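Local coordinates for FdtA domain-containing protein (Helicobacter canadensis MIT 98-5491, PDB 7N67) that probably acts as a 3,4-ketoisomerase on a dTDP-linked sugar, in the pathway that makes an unusual formylated sugar, at residues 28-33 with 39-44; 43-46 with 52-55. All blocks are in the same frame, centred on the assembly; numbering follows the deposited sequence. Where two conformers were deposited one is given.

Contact 1: 28-33 with 39-44. With TYD (thymidine-5'-diphosphate), chain E.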
loop_
_atom_site.group_PDB
_atom_site.type_symbol
_atom_site.label_atom_id
_atom_site.label_comp_id
_atom_site.label_asym_id
_atom_site.label_seq_id
_atom_site.Cartn_x
_atom_site.Cartn_y
_atom_site.Cartn_z
ATOM N N LEU B 28 -16.784 -14.347 4.255
ATOM C CA LEU B 28 -17.153 -14.418 2.817
ATOM C C LEU B 28 -15.867 -14.617 2.010
ATOM O O LEU B 28 -14.944 -13.799 2.158
ATOM C CB LEU B 28 -17.891 -13.136 2.430
ATOM C CG LEU B 28 -19.079 -12.772 3.323
ATOM C CD1 LEU B 28 -19.616 -11.394 2.980
ATOM C CD2 LEU B 28 -20.193 -13.798 3.213
ATOM N N ASN B 29 -15.779 -15.720 1.271
ATOM C CA ASN B 29 -14.660 -16.006 0.345
ATOM C C ASN B 29 -15.082 -15.555 -1.048
ATOM O O ASN B 29 -16.059 -16.077 -1.526
ATOM C CB ASN B 29 -14.308 -17.489 0.351
ATOM C CG ASN B 29 -13.878 -17.936 1.725
ATOM O OD1 ASN B 29 -12.926 -17.391 2.275
ATOM N ND2 ASN B 29 -14.577 -18.911 2.278
ATOM N N PHE B 30 -14.363 -14.626 -1.663
ATOM C CA PHE B 30 -14.759 -14.001 -2.948
ATOM C C PHE B 30 -14.009 -14.697 -4.087
ATOM O O PHE B 30 -12.849 -15.076 -3.883
ATOM C CB PHE B 30 -14.488 -12.495 -2.908
ATOM C CG PHE B 30 -15.318 -11.724 -1.910
ATOM C CD1 PHE B 30 -16.595 -12.141 -1.571
ATOM C CD2 PHE B 30 -14.837 -10.559 -1.335
ATOM C CE1 PHE B 30 -17.359 -11.421 -0.668
ATOM C CE2 PHE B 30 -15.602 -9.840 -0.431
ATOM C CZ PHE B 30 -16.864 -10.270 -0.100
ATOM N N ASP B 31 -14.679 -14.867 -5.232
ATOM C CA ASP B 31 -14.077 -15.384 -6.494
ATOM C C ASP B 31 -13.518 -14.170 -7.244
ATOM O O ASP B 31 -14.250 -13.161 -7.417
ATOM C CB ASP B 31 -15.073 -16.196 -7.336
ATOM C CG ASP B 31 -15.557 -17.477 -6.663
ATOM O OD1 ASP B 31 -14.709 -18.218 -6.119
ATOM O OD2 ASP B 31 -16.784 -17.718 -6.673
ATOM N N ALA B 32 -12.244 -14.247 -7.605
ATOM C CA ALA B 32 -11.494 -13.161 -8.268
ATOM C C ALA B 32 -11.291 -13.566 -9.727
ATOM O O ALA B 32 -11.060 -14.759 -9.952
ATOM C CB ALA B 32 -10.190 -12.932 -7.533
ATOM N N LYS B 33 -11.421 -12.635 -10.675
ATOM C CA LYS B 33 -11.026 -12.855 -12.096
ATOM C C LYS B 33 -9.561 -12.424 -12.236
ATOM O O LYS B 33 -9.277 -11.196 -12.197
ATOM C CB LYS B 33 -11.938 -12.111 -13.079
ATOM C CG LYS B 33 -13.419 -12.488 -13.072
ATOM C CD LYS B 33 -13.735 -13.967 -13.259
ATOM C CE LYS B 33 -13.308 -14.544 -14.594
ATOM N NZ LYS B 33 -13.633 -15.989 -14.677
ATOM N N SER B 39 -6.070 -8.676 -10.529
ATOM C CA SER B 39 -7.273 -9.386 -10.014
ATOM C C SER B 39 -8.449 -8.427 -9.890
ATOM O O SER B 39 -8.247 -7.267 -9.502
ATOM C CB SER B 39 -7.006 -10.056 -8.712
ATOM O OG SER B 39 -6.195 -11.199 -8.914
ATOM N N LEU B 40 -9.633 -8.918 -10.234
ATOM C CA LEU B 40 -10.905 -8.177 -10.091
ATOM C C LEU B 40 -11.865 -9.015 -9.254
ATOM O O LEU B 40 -12.067 -10.199 -9.542
ATOM C CB LEU B 40 -11.485 -7.876 -11.473
ATOM C CG LEU B 40 -12.510 -6.744 -11.514
ATOM C CD1 LEU B 40 -12.545 -6.098 -12.889
ATOM C CD2 LEU B 40 -13.903 -7.234 -11.133
ATOM N N ILE B 41 -12.423 -8.398 -8.223
ATOM C CA ILE B 41 -13.552 -8.963 -7.439
ATOM C C ILE B 41 -14.765 -8.073 -7.695
ATOM O O ILE B 41 -14.611 -6.839 -7.685
ATOM C CB ILE B 41 -13.160 -9.045 -5.958
ATOM C CG1 ILE B 41 -12.098 -10.124 -5.745
ATOM C CG2 ILE B 41 -14.386 -9.257 -5.087
ATOM C CD1 ILE B 41 -11.468 -10.087 -4.365
ATOM N N ALA B 42 -15.908 -8.689 -7.989
ATOM C CA ALA B 42 -17.185 -7.984 -8.225
ATOM C C ALA B 42 -18.180 -8.435 -7.151
ATOM O O ALA B 42 -18.301 -9.652 -6.937
ATOM C CB ALA B 42 -17.663 -8.235 -9.635
ATOM N N LEU B 43 -18.818 -7.477 -6.476
ATOM C CA LEU B 43 -19.797 -7.745 -5.393
ATOM C C LEU B 43 -21.105 -7.020 -5.717
ATOM O O LEU B 43 -21.098 -5.761 -5.796
ATOM C CB LEU B 43 -19.208 -7.314 -4.040
ATOM C CG LEU B 43 -17.855 -7.938 -3.689
ATOM C CD1 LEU B 43 -17.367 -7.444 -2.337
ATOM C CD2 LEU B 43 -17.911 -9.445 -3.685
ATOM N N GLU B 44 -22.178 -7.803 -5.886
ATOM C CA GLU B 44 -23.531 -7.331 -6.289
ATOM C C GLU B 44 -24.536 -7.469 -5.134
ATOM O O GLU B 44 -24.440 -8.428 -4.365
ATOM C CB GLU B 44 -24.017 -8.148 -7.487
ATOM C CG GLU B 44 -23.003 -8.227 -8.616
ATOM C CD GLU B 44 -23.636 -8.402 -9.982
ATOM O OE1 GLU B 44 -24.137 -9.505 -10.276
ATOM O OE2 GLU B 44 -23.675 -7.418 -10.708
HETATM P PA TYD E . -12.418 -6.604 -17.397
HETATM O O1A TYD E . -13.589 -5.966 -18.059
HETATM O O2A TYD E . -11.392 -7.276 -18.245
HETATM O O3A TYD E . -11.735 -5.551 -16.410
HETATM P PB TYD E . -11.240 -4.039 -16.548
HETATM O O1B TYD E . -10.496 -3.741 -15.247
HETATM O O2B TYD E . -10.334 -4.062 -17.759
HETATM O O3B TYD E . -12.441 -3.159 -16.735
HETATM O "O5'" TYD E . -12.922 -7.662 -16.309
HETATM C "C5'" TYD E . -12.069 -8.791 -16.039
HETATM C "C4'" TYD E . -12.952 -9.998 -15.871
HETATM O "O4'" TYD E . -13.862 -9.761 -14.773
HETATM C "C3'" TYD E . -13.800 -10.330 -17.099
HETATM O "O3'" TYD E . -13.769 -11.726 -17.359
HETATM C "C2'" TYD E . -15.197 -9.895 -16.688
HETATM C "C1'" TYD E . -15.180 -10.083 -15.177
HETATM N N1 TYD E . -16.118 -9.197 -14.451
HETATM C C2 TYD E . -17.156 -9.782 -13.752
HETATM O O2 TYD E . -17.321 -10.995 -13.701
HETATM N N3 TYD E . -18.000 -8.891 -13.133
HETATM C C4 TYD E . -17.907 -7.510 -13.128
HETATM O O4 TYD E . -18.746 -6.836 -12.515
HETATM C C5 TYD E . -16.792 -6.966 -13.864
HETATM C C5M TYD E . -16.617 -5.475 -13.903
HETATM C C6 TYD E . -15.967 -7.821 -14.489
HETATM O O HOH W 1 -15.548 -11.543 -9.153
#
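Lys33 and Leu40 form an antiparallel hydrogen-bonded pair, with Lys33 N donating to Leu40 O at 2.8 Å, in the carbonyl plane, and Leu40 N returning a bond to Lys33 O from above that carbonyl's plane. Beyond this pair the strands part company: Asp31 O and Ala42 N do not meet directly but share a water, which donates to the carbonyl and accepts from the amide. On one face apolar side chains pack across the two strands. In one of the two modelled conformers of Phe30, CG is anti to the carbonyl carbon (chi1 -65°), a torsion that carries the ring across Leu43. In that conformer one methyl of the leucine, CD2, sits almost exactly over the ring, 3.6 Å from the Phe30 centroid and 9° off the ring normal, as in a CH-pi contact, and the other, Leu43 CD1, approaches Phe30 CE2 at the far end of the ring. Ile41 packs nearer the backbone: its CG2 meets Phe30 CB at 3.9 Å, while its CG1 branch lies against Ala32 CB. Phe30 and Ile41 also pack on Tyr58 of the second subunit. Lys33, Leu40 and Ala42 turn to the nucleotide instead. Lys33 lays CB and CG against the sugar, CG 3.2 Å from deoxyribose O4' of TYD of chain E; past CG its chain bends and leads away from strand 39-44. Leu40 CD2 approaches C5 and C6 of the thymine, and Ala42 CB lies 3.4 Å from thymine O4. Arg37 of the same chain and Arg68, Gly69 and His71 of the second subunit are among this ligand's hydrogen-bonding partners. The two strands thus make a beta hairpin of a cupin-type fold, one face turned to hydrophobic packing, the other walling a dTDP site shared between subunits.

Contact 2: 43-46 with 52-55. With TYD (thymidine-5'-diphosphate), chain C.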
loop_
_atom_site.group_PDB
_atom_site.type_symbol
_atom_site.label_atom_id
_atom_site.label_comp_id
_atom_site.label_asym_id
_atom_site.label_seq_id
_atom_site.Cartn_x
_atom_site.Cartn_y
_atom_site.Cartn_z
ATOM N N LEU B 43 -18.818 -7.477 -6.476
ATOM C CA LEU B 43 -19.797 -7.745 -5.393
ATOM C C LEU B 43 -21.105 -7.020 -5.717
ATOM O O LEU B 43 -21.098 -5.761 -5.796
ATOM C CB LEU B 43 -19.208 -7.314 -4.040
ATOM C CG LEU B 43 -17.855 -7.938 -3.689
ATOM C CD1 LEU B 43 -17.367 -7.444 -2.337
ATOM C CD2 LEU B 43 -17.911 -9.445 -3.685
ATOM N N GLU B 44 -22.178 -7.803 -5.886
ATOM C CA GLU B 44 -23.531 -7.331 -6.289
ATOM C C GLU B 44 -24.536 -7.469 -5.134
ATOM O O GLU B 44 -24.440 -8.428 -4.365
ATOM C CB GLU B 44 -24.017 -8.148 -7.487
ATOM C CG GLU B 44 -23.003 -8.227 -8.616
ATOM C CD GLU B 44 -23.636 -8.402 -9.982
ATOM O OE1 GLU B 44 -24.137 -9.505 -10.276
ATOM O OE2 GLU B 44 -23.675 -7.418 -10.708
ATOM N N ASN B 45 -25.514 -6.564 -5.089
ATOM C CA ASN B 45 -26.746 -6.655 -4.252
ATOM C C ASN B 45 -27.354 -8.065 -4.298
ATOM O O ASN B 45 -27.475 -8.639 -5.395
ATOM C CB ASN B 45 -27.783 -5.616 -4.677
ATOM C CG ASN B 45 -27.330 -4.234 -4.288
ATOM O OD1 ASN B 45 -26.256 -4.112 -3.695
ATOM N ND2 ASN B 45 -28.121 -3.215 -4.607
ATOM N N LEU B 46 -27.718 -8.570 -3.118
ATOM C CA LEU B 46 -28.542 -9.784 -2.904
ATOM C C LEU B 46 -27.920 -10.946 -3.670
ATOM O O LEU B 46 -28.674 -11.848 -4.056
ATOM C CB LEU B 46 -29.979 -9.483 -3.343
ATOM C CG LEU B 46 -30.614 -8.264 -2.654
ATOM C CD1 LEU B 46 -31.958 -7.884 -3.266
ATOM C CD2 LEU B 46 -30.782 -8.498 -1.157
ATOM N N GLU B 52 -29.022 -4.916 0.194
ATOM C CA GLU B 52 -28.903 -3.880 -0.854
ATOM C C GLU B 52 -27.988 -2.777 -0.350
ATOM O O GLU B 52 -28.373 -2.114 0.646
ATOM C CB GLU B 52 -30.267 -3.291 -1.199
ATOM C CG GLU B 52 -31.138 -4.250 -1.972
ATOM C CD GLU B 52 -32.420 -3.613 -2.460
ATOM O OE1 GLU B 52 -32.926 -4.082 -3.478
ATOM O OE2 GLU B 52 -32.888 -2.633 -1.833
ATOM N N ILE B 53 -26.863 -2.565 -1.042
ATOM C CA ILE B 53 -25.905 -1.483 -0.690
ATOM C C ILE B 53 -26.661 -0.165 -0.871
ATOM O O ILE B 53 -27.214 0.072 -1.962
ATOM C CB ILE B 53 -24.601 -1.556 -1.513
ATOM C CG1 ILE B 53 -23.891 -2.910 -1.392
ATOM C CG2 ILE B 53 -23.660 -0.442 -1.106
ATOM C CD1 ILE B 53 -23.037 -3.260 -2.590
ATOM N N LYS B 54 -26.748 0.617 0.194
ATOM C CA LYS B 54 -27.279 1.997 0.189
ATOM C C LYS B 54 -26.133 2.985 0.410
ATOM O O LYS B 54 -26.268 4.169 0.043
ATOM C CB LYS B 54 -28.322 2.122 1.298
ATOM C CG LYS B 54 -29.507 1.174 1.162
ATOM C CD LYS B 54 -30.726 1.810 0.516
ATOM C CE LYS B 54 -31.699 0.782 -0.020
ATOM N NZ LYS B 54 -32.540 1.349 -1.101
ATOM N N ARG B 55 -25.047 2.522 1.019
ATOM C CA ARG B 55 -23.876 3.367 1.360
ATOM C C ARG B 55 -22.652 2.473 1.421
ATOM O O ARG B 55 -22.815 1.281 1.744
ATOM C CB ARG B 55 -24.091 4.061 2.703
ATOM C CG ARG B 55 -22.823 4.461 3.436
ATOM C CD ARG B 55 -23.161 5.198 4.727
ATOM N NE ARG B 55 -24.049 4.396 5.577
ATOM C CZ ARG B 55 -23.814 4.030 6.841
ATOM N NH1 ARG B 55 -24.716 3.296 7.476
ATOM N NH2 ARG B 55 -22.714 4.410 7.474
HETATM P PA TYD C . -16.605 6.537 13.491
HETATM O O1A TYD C . -17.907 5.894 13.820
HETATM O O2A TYD C . -15.843 7.213 14.579
HETATM O O3A TYD C . -15.680 5.488 12.720
HETATM P PB TYD C . -15.233 3.978 12.984
HETATM O O1B TYD C . -14.170 3.684 11.927
HETATM O O2B TYD C . -14.679 4.004 14.392
HETATM O O3B TYD C . -16.437 3.092 12.848
HETATM O "O5'" TYD C . -16.809 7.594 12.308
HETATM C "C5'" TYD C . -15.919 8.727 12.272
HETATM C "C4'" TYD C . -16.732 9.929 11.876
HETATM O "O4'" TYD C . -17.318 9.689 10.577
HETATM C "C3'" TYD C . -17.876 10.258 12.835
HETATM O "O3'" TYD C . -17.921 11.653 13.093
HETATM C "C2'" TYD C . -19.113 9.816 12.071
HETATM C "C1'" TYD C . -18.698 10.005 10.618
HETATM N N1 TYD C . -19.407 9.115 9.670
HETATM C C2 TYD C . -20.225 9.696 8.721
HETATM O O2 TYD C . -20.376 10.908 8.627
HETATM N N3 TYD C . -20.871 8.801 7.902
HETATM C C4 TYD C . -20.775 7.421 7.921
HETATM O O4 TYD C . -21.419 6.743 7.109
HETATM C C5 TYD C . -19.891 6.881 8.927
HETATM C C5M TYD C . -19.726 5.391 9.012
HETATM C C6 TYD C . -19.265 7.740 9.747
#
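Asn45 and Ile53 close the loop that joins strand 38-44 to strand 55-60, within this chain the two outermost strands of the six-stranded antiparallel sheet in this cupin-type fold. From Asn45 CB the side chain sets out with CG anti to the carbonyl carbon (chi1 -71°), which brings the amide over to the backbone of 52-53. CG lies 3.8 Å from Glu52 CA. OD1 accepts the amide of Ile53, N to OD1 3.1 Å, in a bond nearly straight at hydrogen (170°); the donor nevertheless stands well above the amide plane, 52° out of it. The same oxygen rests against the Ile53 side chain, with OD1 3.5 Å from CD1. The other tip, ND2, comes within 4.0 Å of Glu52 CB and makes a weak hydrogen bond to Ile53 O of the second subunit, so this one buried amide serves both its own loop and the second subunit. Ile53 meets its own counterpart, Ile53 of the second subunit. At the outer margin Leu46 crosses Glu52, its CD1 3.9 Å from the glutamate CG. Farther on, a classic beta bulge sets Lys54 and Arg55 together opposite Ala132, where the sheet resumes. Arg55 is held through NH1 by Asp134 O, and its NH2 donates to thymine O4 of TYD of chain C at 2.7 Å.

In the fold
Contact 1 and contact 2 follow one another along the chain, their centres 14 Å apart and joined by the shared residues Leu43 and Glu44 of strand 38-44. Contact 1 pairs that strand with its hairpin neighbour 25-35; contact 2 takes it out of the sheet and round to Arg55, where strand 55-60 begins at the other margin of this chain's sheet. Both touch the second subunit, whose strand continues the sheet by antiparallel pairing. One chain therefore contributes to two nucleotide sites: the hairpin lines a site completed by the second subunit, while Arg55 belongs to the other, where Arg37 of the second subunit also binds.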